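Local coordinates for Alr2269 protein (Nostoc sp., PDB 3MC9) that probably takes part in inserting and assembling beta-barrel proteins at the outer membrane, as an Omp85 family member whose periplasmic part carries POTRA domains, at residues 66-70 with 81-85. Sequence-based numbering, arbitrary orientation.
Sequences EVLVR and ETQVY
Val69 is the bump of this contact, and Glu81, Val84 and Tyr85 form the hollow that receives it. With chi1 at 173°, Val69 CG1 is anti to the backbone N and CG2 is anti to the carbonyl carbon, which leaves CG2 over one face of the Tyr85 ring. Val69 CG2 is 3.8 Å from the ring centroid and 22° off the normal, which meets the geometry of a CH-pi contact. Val69 CG2 also meets Val84 CG1 tip to tip at 3.5 Å, a tight fit for two carbons. Val69 CG1 lies between Glu81 CG and Val84 CG1, 3.8 Å from each, so both methyls share Val84. Val67, two residues back on the strand, is a second and shallower bump: its CG1 comes 4.0 Å from Tyr85 CE1, obliquely to the ring.

Beyond the apolar fit, the Tyr85 ring slides past both valines and carries its hydroxyl to the strand backbone, with Tyr85 OH 3.0 Å from Val67 O. A water in the ring plane lies 3.0 Å from Val69 N, whose hydrogen it accepts, and donates to Glu81 OE2.

Segment axes 9.0 Å apart place helix 78-87 against strand 62-71, an element of the helix-on-sheet packing of a POTRA domain. Hydrocarbon contacts thus fill the middle, while polar groups gather at the border, where the water couples a strand amide to a helix carboxylate.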
ATOM      1  N   GLU A  66     -13.546  -6.871  21.186  1.00 35.57           N
ATOM      2  CA  GLU A  66     -14.151  -6.703  19.857  1.00 36.57           C
ATOM      3  C   GLU A  66     -13.162  -6.103  18.863  1.00 35.46           C
ATOM      4  O   GLU A  66     -12.394  -5.213  19.206  1.00 34.07           O
ATOM      5  CB  GLU A  66     -15.378  -5.798  19.958  1.00 38.06           C
ATOM      6  CG  GLU A  66     -16.541  -6.266  19.097  1.00 42.90           C
ATOM      7  CD  GLU A  66     -17.768  -5.354  19.167  1.00 48.90           C
ATOM      8  OE1 GLU A  66     -17.973  -4.667  20.196  1.00 52.06           O
ATOM      9  OE2 GLU A  66     -18.543  -5.341  18.184  1.00 53.13           O
ATOM     10  N   VAL A  67     -13.164  -6.634  17.644  1.00 35.83           N
ATOM     11  CA  VAL A  67     -12.382  -6.061  16.553  1.00 35.86           C
ATOM     12  C   VAL A  67     -13.337  -5.626  15.476  1.00 37.24           C
ATOM     13  O   VAL A  67     -14.160  -6.415  15.016  1.00 38.31           O
ATOM     14  CB  VAL A  67     -11.349  -7.052  15.960  1.00 35.63           C
ATOM     15  CG1 VAL A  67     -10.638  -6.419  14.736  1.00 33.34           C
ATOM     16  CG2 VAL A  67     -10.332  -7.436  17.020  1.00 32.65           C
ATOM     17  N   LEU A  68     -13.249  -4.359  15.101  1.00 38.40           N
ATOM     18  CA  LEU A  68     -14.058  -3.815  14.016  1.00 40.21           C
ATOM     19  C   LEU A  68     -13.096  -3.379  12.905  1.00 40.36           C
ATOM     20  O   LEU A  68     -12.031  -2.810  13.173  1.00 39.72           O
ATOM     21  CB  LEU A  68     -14.910  -2.622  14.494  1.00 40.85           C
ATOM     22  CG  LEU A  68     -15.795  -2.779  15.747  1.00 42.87           C
ATOM     23  CD1 LEU A  68     -16.697  -1.527  15.984  1.00 44.56           C
ATOM     24  CD2 LEU A  68     -16.657  -4.018  15.652  1.00 44.20           C
ATOM     25  N   VAL A  69     -13.451  -3.685  11.664  1.00 41.50           N
ATOM     26  CA  VAL A  69     -12.688  -3.222  10.507  1.00 42.03           C
ATOM     27  C   VAL A  69     -13.588  -2.247   9.779  1.00 43.67           C
ATOM     28  O   VAL A  69     -14.688  -2.619   9.400  1.00 44.63           O
ATOM     29  CB  VAL A  69     -12.327  -4.376   9.573  1.00 41.89           C
ATOM     30  CG1 VAL A  69     -11.683  -3.835   8.300  1.00 42.35           C
ATOM     31  CG2 VAL A  69     -11.404  -5.366  10.283  1.00 40.78           C
ATOM     32  N   ARG A  70     -13.142  -1.004   9.610  1.00 45.03           N
ATOM     33  CA  ARG A  70     -14.004   0.059   9.076  1.00 47.12           C
ATOM     34  C   ARG A  70     -13.317   0.863   7.974  1.00 47.42           C
ATOM     35  O   ARG A  70     -12.123   1.106   8.054  1.00 46.22           O
ATOM     36  CB  ARG A  70     -14.418   1.037  10.190  1.00 47.82           C
ATOM     37  CG  ARG A  70     -15.328   0.459  11.265  1.00 50.22           C
ATOM     38  CD  ARG A  70     -16.680   0.038  10.695  1.00 54.21           C
ATOM     39  NE  ARG A  70     -17.569  -0.498  11.727  1.00 57.48           N
ATOM     40  CZ  ARG A  70     -17.792  -1.795  11.963  1.00 59.63           C
ATOM     41  NH1 ARG A  70     -18.626  -2.145  12.941  1.00 60.31           N
ATOM     42  NH2 ARG A  70     -17.201  -2.750  11.236  1.00 59.81           N
ATOM     43  N   GLU A  81     -12.527  -6.213   3.597  1.00 49.85           N
ATOM     44  CA  GLU A  81     -12.641  -6.476   5.029  1.00 49.32           C
ATOM     45  C   GLU A  81     -11.962  -7.813   5.377  1.00 48.56           C
ATOM     46  O   GLU A  81     -11.219  -7.925   6.360  1.00 47.55           O
ATOM     47  CB  GLU A  81     -14.113  -6.505   5.447  1.00 50.27           C
ATOM     48  CG  GLU A  81     -14.331  -6.221   6.914  1.00 51.25           C
ATOM     49  CD  GLU A  81     -15.755  -6.513   7.376  1.00 52.94           C
ATOM     50  OE1 GLU A  81     -16.697  -6.338   6.585  1.00 56.16           O
ATOM     51  OE2 GLU A  81     -15.930  -6.909   8.535  1.00 52.20           O
ATOM     52  N   THR A  82     -12.231  -8.813   4.546  1.00 48.60           N
ATOM     53  CA  THR A  82     -11.632 -10.132   4.671  1.00 48.53           C
ATOM     54  C   THR A  82     -10.114 -10.068   4.585  1.00 47.21           C
ATOM     55  O   THR A  82      -9.418 -10.761   5.319  1.00 46.95           O
ATOM     56  CB  THR A  82     -12.166 -11.069   3.576  1.00 49.83           C
ATOM     57  OG1 THR A  82     -13.595 -11.135   3.679  1.00 51.26           O
ATOM     58  CG2 THR A  82     -11.573 -12.470   3.696  1.00 49.60           C
ATOM     59  N   GLN A  83      -9.611  -9.247   3.674  1.00 46.69           N
ATOM     60  CA  GLN A  83      -8.167  -9.027   3.537  1.00 45.74           C
ATOM     61  C   GLN A  83      -7.570  -8.580   4.862  1.00 44.00           C
ATOM     62  O   GLN A  83      -6.541  -9.088   5.279  1.00 44.50           O
ATOM     63  CB  GLN A  83      -7.871  -7.956   2.479  1.00 45.71           C
ATOM     64  CG  GLN A  83      -8.023  -8.426   1.052  1.00 47.58           C
ATOM     65  CD  GLN A  83      -6.911  -9.358   0.629  1.00 48.35           C
ATOM     66  OE1 GLN A  83      -7.149 -10.342  -0.061  1.00 50.51           O
ATOM     67  NE2 GLN A  83      -5.695  -9.065   1.055  1.00 46.68           N
ATOM     68  N   VAL A  84      -8.213  -7.611   5.505  1.00 42.58           N
ATOM     69  CA  VAL A  84      -7.772  -7.138   6.822  1.00 41.20           C
ATOM     70  C   VAL A  84      -7.796  -8.279   7.856  1.00 40.93           C
ATOM     71  O   VAL A  84      -6.790  -8.533   8.528  1.00 40.78           O
ATOM     72  CB  VAL A  84      -8.621  -5.933   7.309  1.00 41.13           C
ATOM     73  CG1 VAL A  84      -8.275  -5.551   8.746  1.00 39.88           C
ATOM     74  CG2 VAL A  84      -8.439  -4.744   6.376  1.00 39.77           C
ATOM     75  N   TYR A  85      -8.920  -8.986   7.953  1.00 41.17           N
ATOM     76  CA  TYR A  85      -9.074 -10.051   8.962  1.00 41.02           C
ATOM     77  C   TYR A  85      -8.043 -11.163   8.763  1.00 40.94           C
ATOM     78  O   TYR A  85      -7.514 -11.690   9.731  1.00 40.35           O
ATOM     79  CB  TYR A  85     -10.515 -10.606   9.017  1.00 41.69           C
ATOM     80  CG  TYR A  85     -11.475  -9.766   9.863  1.00 42.06           C
ATOM     81  CD1 TYR A  85     -11.325  -9.678  11.244  1.00 41.57           C
ATOM     82  CD2 TYR A  85     -12.526  -9.065   9.280  1.00 42.58           C
ATOM     83  CE1 TYR A  85     -12.195  -8.914  12.017  1.00 41.06           C
ATOM     84  CE2 TYR A  85     -13.401  -8.296  10.049  1.00 42.91           C
ATOM     85  CZ  TYR A  85     -13.233  -8.226  11.413  1.00 42.36           C
ATOM     86  OH  TYR A  85     -14.092  -7.452  12.170  1.00 42.17           O
TER
HETATM   87  O   HOH W   1     -15.516  -5.766  11.120  1.00 41.82           O